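Local coordinates for VC0179-like protein (Escherichia coli, PDB 4XJ6), which probably joins ATP and GTP into a cyclic GMP-AMP dinucleotide, as a bacterial nucleotidyltransferase homologous to cyclic GMP-AMP synthase, at residues 14-19 and 395-400; 128-133 and 186-191; 195-200 and 239-244; 269-274 and 307-312. All coordinates share one frame; numbering follows the deposited sequence.

Interaction 1: 14-19 and 395-400; sequences DGLISK and KRVTNA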
# COMPACT_ATOMS: atom_id res chain seq x y z
N ASP A 14 11.93 -23.55 3.54
CA ASP A 14 12.11 -23.38 4.99
C ASP A 14 12.87 -22.12 5.39
O ASP A 14 12.94 -21.78 6.57
CB ASP A 14 12.80 -24.61 5.58
CG ASP A 14 14.05 -25.00 4.81
OD1 ASP A 14 14.55 -24.18 4.02
OD2 ASP A 14 14.52 -26.14 5.00
N GLY A 15 13.45 -21.42 4.41
CA GLY A 15 14.15 -20.18 4.68
C GLY A 15 13.21 -19.01 4.88
O GLY A 15 12.00 -19.15 4.73
N LEU A 16 13.77 -17.85 5.21
CA LEU A 16 12.96 -16.67 5.53
C LEU A 16 12.18 -16.14 4.33
O LEU A 16 11.02 -15.74 4.46
CB LEU A 16 13.85 -15.56 6.10
CG LEU A 16 13.12 -14.30 6.59
CD1 LEU A 16 12.04 -14.67 7.60
CD2 LEU A 16 14.11 -13.30 7.18
N ILE A 17 12.80 -16.15 3.16
CA ILE A 17 12.14 -15.70 1.94
C ILE A 17 10.94 -16.58 1.62
O ILE A 17 9.92 -16.11 1.11
CB ILE A 17 13.12 -15.69 0.74
CG1 ILE A 17 12.42 -15.15 -0.52
CG2 ILE A 17 13.72 -17.07 0.50
CD1 ILE A 17 13.31 -15.10 -1.74
N SER A 18 11.04 -17.86 1.97
CA SER A 18 9.96 -18.80 1.74
C SER A 18 8.80 -18.56 2.70
O SER A 18 7.64 -18.77 2.36
CB SER A 18 10.47 -20.23 1.87
OG SER A 18 11.49 -20.48 0.92
N LYS A 19 9.14 -18.12 3.91
CA LYS A 19 8.13 -17.80 4.91
C LYS A 19 7.43 -16.49 4.58
O LYS A 19 6.28 -16.27 4.97
CB LYS A 19 8.76 -17.70 6.31
CG LYS A 19 9.46 -18.97 6.77
CD LYS A 19 8.49 -20.13 6.86
CE LYS A 19 9.19 -21.37 7.38
NZ LYS A 19 8.25 -22.51 7.54
N LYS A 395 9.56 -15.33 15.02
CA LYS A 395 9.67 -16.78 14.87
C LYS A 395 8.94 -17.24 13.61
O LYS A 395 7.74 -17.51 13.64
CB LYS A 395 9.12 -17.50 16.10
CG LYS A 395 9.20 -19.02 16.02
CD LYS A 395 8.46 -19.66 17.18
CE LYS A 395 8.28 -21.16 16.95
NZ LYS A 395 7.46 -21.79 18.03
N ARG A 396 9.67 -17.29 12.50
CA ARG A 396 9.11 -17.75 11.23
C ARG A 396 9.92 -18.93 10.73
O ARG A 396 9.38 -20.00 10.44
CB ARG A 396 9.12 -16.62 10.20
CG ARG A 396 8.47 -15.32 10.66
CD ARG A 396 7.62 -14.73 9.56
NE ARG A 396 7.54 -13.28 9.65
CZ ARG A 396 6.74 -12.53 8.91
NH1 ARG A 396 5.93 -13.09 8.02
NH2 ARG A 396 6.74 -11.21 9.06
N VAL A 397 11.23 -18.72 10.61
CA VAL A 397 12.15 -19.81 10.34
C VAL A 397 12.38 -20.56 11.64
O VAL A 397 12.71 -19.96 12.66
CB VAL A 397 13.49 -19.31 9.78
CG1 VAL A 397 14.48 -20.47 9.62
CG2 VAL A 397 13.27 -18.60 8.46
N THR A 398 12.21 -21.88 11.60
CA THR A 398 12.30 -22.68 12.81
C THR A 398 13.38 -23.74 12.69
O THR A 398 13.71 -24.42 13.67
CB THR A 398 10.95 -23.36 13.12
OG1 THR A 398 10.51 -24.09 11.97
CG2 THR A 398 9.90 -22.31 13.47
N ASN A 399 13.93 -23.88 11.49
CA ASN A 399 14.96 -24.87 11.22
C ASN A 399 16.36 -24.34 11.52
O ASN A 399 16.97 -23.66 10.69
CB ASN A 399 14.86 -25.33 9.76
CG ASN A 399 15.73 -26.55 9.48
OD1 ASN A 399 16.36 -27.10 10.38
ND2 ASN A 399 15.75 -26.98 8.22
N ALA A 400 16.87 -24.67 12.70
CA ALA A 400 18.19 -24.23 13.13
C ALA A 400 19.29 -24.82 12.26
O ALA A 400 20.38 -24.27 12.18
CB ALA A 400 18.41 -24.59 14.60
O HOH W 1 12.45 -23.00 9.15

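Interaction 2: 128-133 and 186-191; sequences MDIDDG and EKTHID. With MG (magnesium ion), chain C; MG (magnesium ion), chain B; GH3 (3'-deoxy-guanosine-5'-triphosphate), chain D; GH3 (3'-deoxy-guanosine-5'-triphosphate), chain E.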
# COMPACT_ATOMS: atom_id res chain seq x y z
N MET A 128 -2.37 -9.10 4.93
CA MET A 128 -1.76 -8.84 3.63
C MET A 128 -2.38 -7.59 3.01
O MET A 128 -3.58 -7.35 3.16
CB MET A 128 -1.92 -10.04 2.70
CG MET A 128 -0.97 -11.19 3.00
SD MET A 128 -1.35 -12.70 2.09
CE MET A 128 -3.02 -13.04 2.65
N ASP A 129 -1.57 -6.81 2.31
CA ASP A 129 -2.02 -5.51 1.83
C ASP A 129 -2.03 -5.42 0.30
O ASP A 129 -0.99 -5.56 -0.34
CB ASP A 129 -1.14 -4.41 2.42
CG ASP A 129 -1.57 -3.02 1.97
OD1 ASP A 129 -2.54 -2.48 2.54
OD2 ASP A 129 -0.93 -2.46 1.06
N ILE A 130 -3.21 -5.18 -0.26
CA ILE A 130 -3.36 -4.96 -1.69
C ILE A 130 -3.77 -3.51 -1.97
O ILE A 130 -4.83 -3.07 -1.54
CB ILE A 130 -4.41 -5.89 -2.32
CG1 ILE A 130 -4.22 -7.33 -1.82
CG2 ILE A 130 -4.33 -5.83 -3.84
CD1 ILE A 130 -5.25 -8.29 -2.35
N ASP A 131 -2.91 -2.78 -2.67
CA ASP A 131 -3.21 -1.40 -3.02
C ASP A 131 -3.73 -1.32 -4.45
O ASP A 131 -2.96 -1.11 -5.39
CB ASP A 131 -1.97 -0.52 -2.86
CG ASP A 131 -1.31 -0.69 -1.51
OD1 ASP A 131 -1.85 -0.15 -0.52
OD2 ASP A 131 -0.26 -1.36 -1.44
N ASP A 132 -5.03 -1.50 -4.62
CA ASP A 132 -5.64 -1.46 -5.95
C ASP A 132 -6.38 -0.15 -6.17
O ASP A 132 -7.46 0.07 -5.61
CB ASP A 132 -6.58 -2.65 -6.15
CG ASP A 132 -6.86 -2.93 -7.61
OD1 ASP A 132 -5.90 -2.88 -8.41
OD2 ASP A 132 -8.03 -3.19 -7.96
N GLY A 133 -5.81 0.73 -6.98
CA GLY A 133 -6.38 2.04 -7.22
C GLY A 133 -7.47 2.05 -8.27
O GLY A 133 -7.44 1.28 -9.23
N GLU A 186 -9.66 -13.90 5.41
CA GLU A 186 -8.55 -14.09 4.48
C GLU A 186 -7.29 -13.34 4.93
O GLU A 186 -6.28 -13.34 4.22
CB GLU A 186 -8.96 -13.63 3.08
CG GLU A 186 -10.23 -14.29 2.55
CD GLU A 186 -10.04 -15.76 2.20
OE1 GLU A 186 -8.88 -16.23 2.19
OE2 GLU A 186 -11.05 -16.44 1.93
N LYS A 187 -7.36 -12.73 6.11
CA LYS A 187 -6.26 -11.92 6.64
C LYS A 187 -5.73 -10.96 5.59
O LYS A 187 -4.53 -10.82 5.40
CB LYS A 187 -5.13 -12.82 7.16
CG LYS A 187 -5.48 -13.56 8.45
CD LYS A 187 -4.34 -14.45 8.89
CE LYS A 187 -4.74 -15.30 10.08
NZ LYS A 187 -3.73 -16.34 10.40
N THR A 188 -6.66 -10.31 4.90
CA THR A 188 -6.34 -9.42 3.80
C THR A 188 -7.18 -8.16 3.88
O THR A 188 -8.36 -8.22 4.24
CB THR A 188 -6.58 -10.11 2.43
OG1 THR A 188 -5.72 -11.25 2.30
CG2 THR A 188 -6.33 -9.15 1.27
N HIS A 189 -6.58 -7.02 3.59
CA HIS A 189 -7.36 -5.81 3.35
C HIS A 189 -6.95 -5.19 2.03
O HIS A 189 -5.81 -5.34 1.59
CB HIS A 189 -7.22 -4.82 4.51
CG HIS A 189 -5.83 -4.28 4.69
ND1 HIS A 189 -5.08 -4.56 5.81
CD2 HIS A 189 -5.07 -3.48 3.91
CE1 HIS A 189 -3.91 -3.95 5.71
NE2 HIS A 189 -3.88 -3.29 4.56
N ILE A 190 -7.89 -4.51 1.38
CA ILE A 190 -7.64 -3.91 0.08
C ILE A 190 -7.80 -2.40 0.16
O ILE A 190 -8.87 -1.89 0.47
CB ILE A 190 -8.59 -4.47 -0.99
CG1 ILE A 190 -8.45 -5.99 -1.08
CG2 ILE A 190 -8.32 -3.81 -2.33
CD1 ILE A 190 -9.34 -6.62 -2.13
N ASP A 191 -6.71 -1.69 -0.11
CA ASP A 191 -6.75 -0.23 -0.15
C ASP A 191 -7.16 0.26 -1.53
O ASP A 191 -6.62 -0.18 -2.55
CB ASP A 191 -5.40 0.36 0.25
CG ASP A 191 -5.14 0.26 1.74
OD1 ASP A 191 -6.12 0.11 2.50
OD2 ASP A 191 -3.96 0.36 2.16
MG MG C . -1.86 -0.20 1.70
MG MG B . 0.83 -1.98 0.24
PG GH3 D . 3.32 -3.18 2.02
O1G GH3 D . 3.75 -2.97 3.46
O2G GH3 D . 1.91 -2.68 1.81
O3G GH3 D . 3.37 -4.65 1.69
O3B GH3 D . 4.35 -2.37 1.09
PB GH3 D . 3.87 -1.29 -0.01
O1B GH3 D . 4.94 -1.14 -1.07
O2B GH3 D . 2.58 -1.71 -0.69
O3A GH3 D . 3.72 0.09 0.80
PA GH3 D . 2.30 0.82 1.05
O1A GH3 D . 2.38 1.62 2.33
O2A GH3 D . 1.16 -0.17 1.09
O5' GH3 D . 2.09 1.82 -0.20
C5' GH3 D . 1.65 1.34 -1.45
C4' GH3 D . 1.92 2.40 -2.51
O4' GH3 D . 1.42 3.64 -2.08
C3' GH3 D . 3.40 2.60 -2.79
C2' GH3 D . 3.49 4.08 -3.13
O2' GH3 D . 3.43 4.25 -4.52
C1' GH3 D . 2.27 4.70 -2.48
N9 GH3 D . 2.69 5.42 -1.27
C8 GH3 D . 2.51 4.99 0.02
N7 GH3 D . 3.02 5.91 0.87
C5 GH3 D . 3.51 6.94 0.13
C6 GH3 D . 4.13 8.13 0.48
O6 GH3 D . 4.32 8.40 1.67
N1 GH3 D . 4.54 9.01 -0.50
C2 GH3 D . 4.32 8.70 -1.83
N2 GH3 D . 4.72 9.55 -2.77
N3 GH3 D . 3.71 7.52 -2.17
C4 GH3 D . 3.31 6.65 -1.21
O3A GH3 E . -2.21 4.08 5.66
PA GH3 E . -2.13 5.41 4.76
O1A GH3 E . -0.71 5.91 4.77
O2A GH3 E . -3.09 6.47 5.24
O5' GH3 E . -2.50 4.90 3.28
C5' GH3 E . -2.37 3.54 2.94
C4' GH3 E . -2.57 3.38 1.44
O4' GH3 E . -2.78 4.64 0.86
C3' GH3 E . -1.37 2.78 0.72
C2' GH3 E . -1.41 3.45 -0.64
O2' GH3 E . -2.07 2.63 -1.57
C1' GH3 E . -2.21 4.72 -0.44
N9 GH3 E . -1.30 5.87 -0.42
C8 GH3 E . -0.75 6.39 0.73
N7 GH3 E . 0.03 7.44 0.39
C5 GH3 E . -0.02 7.59 -0.95
C6 GH3 E . 0.60 8.51 -1.79
O6 GH3 E . 1.33 9.38 -1.31
N1 GH3 E . 0.38 8.45 -3.14
C2 GH3 E . -0.45 7.48 -3.66
N2 GH3 E . -0.65 7.43 -4.98
N3 GH3 E . -1.06 6.56 -2.82
C4 GH3 E . -0.85 6.62 -1.48
O HOH W 2 0.89 -3.87 -0.73
O HOH W 3 -0.84 0.65 3.31

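Interaction 3: 195-200 and 239-244; sequences YAIPKE and DKVNLA. With GH3 (3'-deoxy-guanosine-5'-triphosphate), chain E.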
# COMPACT_ATOMS: atom_id res chain seq x y z
N TYR A 195 -8.26 7.85 -8.12
CA TYR A 195 -7.49 8.73 -8.99
C TYR A 195 -8.32 9.35 -10.10
O TYR A 195 -9.25 8.74 -10.61
CB TYR A 195 -6.31 7.99 -9.61
CG TYR A 195 -5.31 7.46 -8.62
CD1 TYR A 195 -4.23 8.24 -8.21
CD2 TYR A 195 -5.43 6.18 -8.10
CE1 TYR A 195 -3.31 7.77 -7.31
CE2 TYR A 195 -4.50 5.69 -7.20
CZ TYR A 195 -3.45 6.49 -6.81
OH TYR A 195 -2.52 6.01 -5.91
N ALA A 196 -7.94 10.57 -10.47
CA ALA A 196 -8.44 11.20 -11.68
C ALA A 196 -7.30 11.35 -12.68
O ALA A 196 -6.20 11.79 -12.32
CB ALA A 196 -9.06 12.55 -11.37
N ILE A 197 -7.55 10.96 -13.92
CA ILE A 197 -6.53 11.00 -14.97
C ILE A 197 -7.11 11.54 -16.27
O ILE A 197 -8.32 11.41 -16.50
CB ILE A 197 -5.92 9.60 -15.21
CG1 ILE A 197 -7.03 8.57 -15.46
CG2 ILE A 197 -5.06 9.17 -14.03
CD1 ILE A 197 -6.51 7.16 -15.73
N PRO A 198 -6.27 12.16 -17.12
CA PRO A 198 -6.72 12.69 -18.41
C PRO A 198 -7.35 11.63 -19.29
O PRO A 198 -6.97 10.46 -19.23
CB PRO A 198 -5.43 13.21 -19.04
CG PRO A 198 -4.57 13.55 -17.89
CD PRO A 198 -4.86 12.51 -16.85
N LYS A 199 -8.30 12.05 -20.12
CA LYS A 199 -9.07 11.13 -20.96
C LYS A 199 -8.50 11.01 -22.37
O LYS A 199 -9.00 10.23 -23.18
CB LYS A 199 -10.52 11.58 -21.02
CG LYS A 199 -10.71 12.92 -21.72
CD LYS A 199 -12.11 13.46 -21.51
CE LYS A 199 -12.42 14.59 -22.48
NZ LYS A 199 -11.50 15.75 -22.30
N GLU A 200 -7.46 11.79 -22.65
CA GLU A 200 -6.89 11.86 -23.99
C GLU A 200 -6.25 10.55 -24.43
O GLU A 200 -6.19 9.58 -23.67
CB GLU A 200 -5.85 12.99 -24.06
CG GLU A 200 -6.05 14.10 -23.02
CD GLU A 200 -7.29 14.95 -23.28
OE1 GLU A 200 -7.91 14.81 -24.35
OE2 GLU A 200 -7.62 15.78 -22.41
N ASP A 239 2.12 13.99 -14.17
CA ASP A 239 1.83 15.30 -13.62
C ASP A 239 0.34 15.59 -13.60
O ASP A 239 -0.10 16.66 -13.17
CB ASP A 239 2.56 16.38 -14.41
CG ASP A 239 2.26 16.32 -15.90
OD1 ASP A 239 3.00 15.61 -16.63
OD2 ASP A 239 1.30 16.97 -16.34
N LYS A 240 -0.45 14.63 -14.07
CA LYS A 240 -1.90 14.79 -14.14
C LYS A 240 -2.63 13.66 -13.42
O LYS A 240 -3.86 13.60 -13.45
CB LYS A 240 -2.35 14.87 -15.59
CG LYS A 240 -1.84 16.09 -16.35
CD LYS A 240 -2.78 17.27 -16.20
CE LYS A 240 -2.43 18.39 -17.17
NZ LYS A 240 -3.45 19.47 -17.17
N VAL A 241 -1.88 12.76 -12.80
CA VAL A 241 -2.47 11.69 -12.01
C VAL A 241 -2.84 12.23 -10.63
O VAL A 241 -2.00 12.32 -9.74
CB VAL A 241 -1.51 10.49 -11.86
CG1 VAL A 241 -2.18 9.38 -11.05
CG2 VAL A 241 -1.09 9.97 -13.22
N ASN A 242 -4.11 12.61 -10.48
CA ASN A 242 -4.57 13.24 -9.25
C ASN A 242 -5.19 12.26 -8.25
O ASN A 242 -6.12 11.53 -8.57
CB ASN A 242 -5.59 14.34 -9.59
CG ASN A 242 -4.93 15.59 -10.13
OD1 ASN A 242 -4.72 16.56 -9.40
ND2 ASN A 242 -4.59 15.58 -11.41
N LEU A 243 -4.66 12.27 -7.03
CA LEU A 243 -5.19 11.45 -5.95
C LEU A 243 -6.25 12.22 -5.17
O LEU A 243 -6.01 13.34 -4.72
CB LEU A 243 -4.07 10.99 -5.01
CG LEU A 243 -4.46 10.10 -3.83
CD1 LEU A 243 -5.07 8.80 -4.34
CD2 LEU A 243 -3.25 9.83 -2.94
N ALA A 244 -7.42 11.61 -5.00
CA ALA A 244 -8.49 12.24 -4.23
C ALA A 244 -8.26 12.01 -2.73
O ALA A 244 -8.16 10.87 -2.28
CB ALA A 244 -9.85 11.70 -4.65
O3A GH3 E . -2.21 4.08 5.66
PA GH3 E . -2.13 5.41 4.76
O1A GH3 E . -0.71 5.91 4.77
O2A GH3 E . -3.09 6.47 5.24
O5' GH3 E . -2.50 4.90 3.28
C5' GH3 E . -2.37 3.54 2.94
C4' GH3 E . -2.57 3.38 1.44
O4' GH3 E . -2.78 4.64 0.86
C3' GH3 E . -1.37 2.78 0.72
C2' GH3 E . -1.41 3.45 -0.64
O2' GH3 E . -2.07 2.63 -1.57
C1' GH3 E . -2.21 4.72 -0.44
N9 GH3 E . -1.30 5.87 -0.42
C8 GH3 E . -0.75 6.39 0.73
N7 GH3 E . 0.03 7.44 0.39
C5 GH3 E . -0.02 7.59 -0.95
C6 GH3 E . 0.60 8.51 -1.79
O6 GH3 E . 1.33 9.38 -1.31
N1 GH3 E . 0.38 8.45 -3.14
C2 GH3 E . -0.45 7.48 -3.66
N2 GH3 E . -0.65 7.43 -4.98
N3 GH3 E . -1.06 6.56 -2.82
C4 GH3 E . -0.85 6.62 -1.48

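Interaction 4: 269-274 and 307-312; sequences KRIGGH and ILDRES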
# COMPACT_ATOMS: atom_id res chain seq x y z
N LYS A 269 17.13 -3.19 -10.72
CA LYS A 269 18.02 -3.37 -11.86
C LYS A 269 19.42 -2.87 -11.53
O LYS A 269 20.42 -3.53 -11.83
CB LYS A 269 17.49 -2.61 -13.08
CG LYS A 269 16.09 -2.99 -13.53
CD LYS A 269 15.72 -2.23 -14.79
CE LYS A 269 14.22 -2.29 -15.06
NZ LYS A 269 13.52 -1.06 -14.59
N ARG A 270 19.48 -1.71 -10.89
CA ARG A 270 20.74 -1.04 -10.60
C ARG A 270 21.54 -1.75 -9.51
O ARG A 270 22.73 -2.00 -9.67
CB ARG A 270 20.47 0.42 -10.20
CG ARG A 270 21.71 1.27 -10.02
CD ARG A 270 21.36 2.73 -9.74
NE ARG A 270 20.65 2.90 -8.48
CZ ARG A 270 19.33 3.05 -8.36
NH1 ARG A 270 18.56 3.07 -9.45
NH2 ARG A 270 18.78 3.19 -7.17
N ILE A 271 20.87 -2.07 -8.41
CA ILE A 271 21.53 -2.66 -7.26
C ILE A 271 21.66 -4.18 -7.40
O ILE A 271 22.70 -4.76 -7.10
CB ILE A 271 20.77 -2.33 -5.96
CG1 ILE A 271 20.79 -0.82 -5.71
CG2 ILE A 271 21.37 -3.07 -4.77
CD1 ILE A 271 19.79 -0.36 -4.68
N GLY A 272 20.59 -4.82 -7.86
CA GLY A 272 20.57 -6.26 -7.99
C GLY A 272 19.30 -6.86 -7.41
O GLY A 272 18.58 -6.21 -6.66
N GLY A 273 19.04 -8.11 -7.76
CA GLY A 273 17.83 -8.79 -7.33
C GLY A 273 17.71 -8.94 -5.82
O GLY A 273 16.61 -9.13 -5.30
N HIS A 274 18.83 -8.86 -5.12
CA HIS A 274 18.85 -9.03 -3.67
C HIS A 274 18.18 -7.87 -2.95
O HIS A 274 17.94 -7.93 -1.74
CB HIS A 274 20.29 -9.20 -3.17
CG HIS A 274 21.18 -8.04 -3.48
ND1 HIS A 274 21.84 -7.91 -4.69
CD2 HIS A 274 21.52 -6.95 -2.75
CE1 HIS A 274 22.55 -6.79 -4.68
NE2 HIS A 274 22.37 -6.19 -3.52
N ILE A 307 21.37 3.25 0.97
CA ILE A 307 22.52 2.57 1.55
C ILE A 307 23.22 1.71 0.51
O ILE A 307 24.44 1.80 0.33
CB ILE A 307 22.11 1.69 2.74
CG1 ILE A 307 21.56 2.56 3.88
CG2 ILE A 307 23.29 0.88 3.23
CD1 ILE A 307 20.97 1.76 5.03
N LEU A 308 22.45 0.87 -0.18
CA LEU A 308 23.01 -0.07 -1.13
C LEU A 308 23.56 0.61 -2.38
O LEU A 308 24.36 0.03 -3.11
CB LEU A 308 21.95 -1.11 -1.52
CG LEU A 308 21.51 -2.05 -0.40
CD1 LEU A 308 20.63 -3.16 -0.94
CD2 LEU A 308 22.72 -2.62 0.33
N ASP A 309 23.12 1.84 -2.63
CA ASP A 309 23.67 2.63 -3.73
C ASP A 309 25.00 3.23 -3.34
O ASP A 309 25.92 3.34 -4.15
CB ASP A 309 22.70 3.73 -4.16
CG ASP A 309 21.68 3.26 -5.18
OD1 ASP A 309 22.04 2.40 -6.02
OD2 ASP A 309 20.54 3.75 -5.15
N ARG A 310 25.11 3.61 -2.07
CA ARG A 310 26.28 4.33 -1.57
C ARG A 310 27.42 3.40 -1.15
O ARG A 310 28.59 3.71 -1.36
CB ARG A 310 25.88 5.21 -0.39
CG ARG A 310 27.00 6.10 0.14
CD ARG A 310 26.66 6.64 1.53
NE ARG A 310 25.31 7.19 1.59
CZ ARG A 310 24.44 6.92 2.55
NH1 ARG A 310 24.76 6.10 3.54
NH2 ARG A 310 23.23 7.47 2.52
N GLU A 311 27.06 2.27 -0.55
CA GLU A 311 28.05 1.39 0.06
C GLU A 311 28.30 0.13 -0.76
O GLU A 311 27.35 -0.52 -1.22
CB GLU A 311 27.61 1.00 1.48
CG GLU A 311 27.06 2.16 2.30
CD GLU A 311 28.14 3.12 2.77
OE1 GLU A 311 29.33 2.85 2.54
OE2 GLU A 311 27.78 4.16 3.36
N SER A 312 29.57 -0.21 -0.94
CA SER A 312 29.94 -1.44 -1.63
C SER A 312 29.55 -2.66 -0.80
O SER A 312 29.77 -2.68 0.41
CB SER A 312 31.44 -1.46 -1.93
OG SER A 312 32.20 -1.59 -0.74

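Interaction 1: 14-19 and 395-400
V397 presses one methyl, CG2, against the start of helix 16-20, and this is the tight part of the contact. CG2 stands 3.4 Å from the backbone N of L16 and 3.9 Å from L16 CB, while CG1 lies beside the carbonyl O of D14. A compact beta-branched side chain suits this place, because its two methyls fill the angle between the entering chain and the first helical turn. G15 is at the N-cap, and its carbonyl takes the N-H of K19, so the first turn is closed where the valine packs.

One turn further on, K19 lies alongside R396. With its chain bent at chi2 (-61°), its methylenes run beside the backbone of R396, and CE comes 3.4 Å from R396 O. The touching is therefore done by the aliphatic part of the lysine, and NZ stands farther off. The two CB atoms also meet, whereas the R396 guanidinium extends beyond, to the carbonyl of R120.

The other end is looser. No direct hydrogen bond joins the two segments; a water bridges them instead, donating to D14 O (2.9 Å) and accepting from T398 N (2.7 Å). Nearby, D14 OD2 and N399 ND2 remain 3.5 Å apart, with carboxylate and amide planes turned 59° from each other, and N399 OD1 bonds to L401 N.

L16 continues inward onto F281 of helix 274-289 and F393 of helix 382-393, and V397 touches Y8 of helix 6-10, so the contact joins the N-terminal turns to the C-terminal helices.

Interaction 2: 128-133 and 186-191
Strands 128-133 and 188-191 run parallel in the central sheet, M128 facing T188 and D131 facing D191, their axes 4.7 Å apart and inclined by 23°. The bonds alternate as parallel pairing requires: H189 gives its N-H to M128 O and takes that of I130 on its carbonyl, and I130 O then receives D191 N at 2.7 Å. M128 N to K187 O begins the ladder, and a weak D132 N to D191 O bond ends it.

Alternate side chains leave by opposite faces. On one, M128 CE touches T188 OG1, while I130 and I190 lie side by side; I130 and T188 pack on L30 of helix 24-57. The other face carries D129, H189, D131 and D191. Here aspartates suit the place because three carboxylates converge on two magnesium ions. D129 OD2 binds magnesium B at 2.0 Å, and D129 chelates magnesium C through both oxygens. D131 divides its oxygens, OD1 to C and OD2 to B, and D191 OD2 binds C at 2.2 Å. Magnesium B also holds three phosphate oxygens of nucleotide D, and D131 OD1 accepts the O2' hydroxyl of nucleotide E at 3.0 Å.

H189 is a second-shell residue. Its chi1 of 64° sets CG between the backbone N and the carbonyl carbon, and NE2 meets D129 OD1 at 2.6 Å in a bent, weak bond; E127 bonds to ND1.

Such an Asp triad on neighbouring strands is the nucleotidyltransferase metal site. Strand 106-110 pairs beyond 128-138, and strand 179-183 beyond 188-198, supplying R180 to D191.

Interaction 3: 195-200 and 239-244
Y195 and L243, paired across the strands, lie on one sheet face, and their torsions bring them together. In Y195, chi1 of -62° (CG anti to the carbonyl carbon) turns the ring on that face; in L243, CG is anti to the backbone N (chi1 -179°), which carries its branches toward that ring. CD1 then sits over one ring face in a CH-pi contact, 3.9 Å from the centroid, and CD2 rests 3.7 Å from C2 of the guanine. A branched leucine thus serves two flat groups at once. Y195 OH accepts the guanine N2 amino group at 2.5 Å, in the ring plane and nearly straight (161°), and also bonds to Q110; a tyrosine suits a place that needs both a flat apolar surface and a polar tip.

V241 CG1 touches Y195 CD1 at 3.7 Å, and V241 CG2 lies beside I197 CG2. P198 CG meets K240 CB at 3.5 Å.

The backbones are antiparallel. A196 and N242 form a hydrogen-bonded pair, with A196 N to N242 O at 2.8 Å and N242 N to A196 O at 2.9 Å, and Y195 and L243 a non-hydrogen-bonded one. A196, with its small methyl, and N242 lie on the other face, against W252.

Strand 188-198 runs between 128-138 and 242-244, with strand 252-254 next in the sheet and Y135 of strand 128-138 stacked on Y195.

Interaction 4: 269-274 and 307-312
The C-terminal ends of helices 257-271 and 297-310 meet at the surface of the mainly helical C-terminal part of the enzyme, R270 and I271 of one facing L308 and D309 of the other. R270 grips D309 side-on. Its NE points to OD1 at 2.9 Å and its NH2 to OD2 at 2.7 Å, both fairly straight, and both oxygens lie near the guanidinium plane. The OD2 bond uses the syn lone pair, but OD1 is met 31° out of the carboxylate plane, since the two flat groups are turned well away from coplanar. The arginine chain is extended through chi1 and chi2 and bends at chi3 (64°), presenting this edge to the aspartate. Both residues are exposed, where a charged pair costs little, and NH2 also bonds to S267 of its own helix.

I271 lies beneath the ion pair. Its CG2 packs on L308 CB at 3.8 Å, the two side chains crossing at about a right angle, while CG1 comes 3.5 Å from D309 OD1, so its methylene backs the carboxylate.

Helix 257-271 ends at a tight turn in which G272 has a positive phi of 132°, at which a CB would jam against the carbonyl O of I271; glycine fits there, and the chain swings round into helix 274-289. H274, just past the turn, brings its CD2 to 4.3 Å from L308 CD1, and its NE2 is hydrogen-bonded to H313. L308, a buried leucine, also touches L275 and V278 on helix 274-289.

How the interactions relate
Interactions 2 and 3 belong to one sheet and one active site: both use strand 188-198, they touch where G133 CA meets Y195 CE2 at 4.1 Å, and they hold two parts of the same nucleotide, the 128-133/186-191 pair its ribose and the 195-200/239-244 pair its guanine. Their centres are 22 Å apart. Interactions 1 and 4 lie among the helices of the other part of the chain, with centres 24 Å apart and nearest atoms about 8 Å apart. Interaction 1 comes within about 9 Å of interaction 2 at the nearest atoms, and the side chain of R396 is about 10 Å from a nucleotide, whereas the nearest atoms of interactions 4 and 2 are about 19 Å apart.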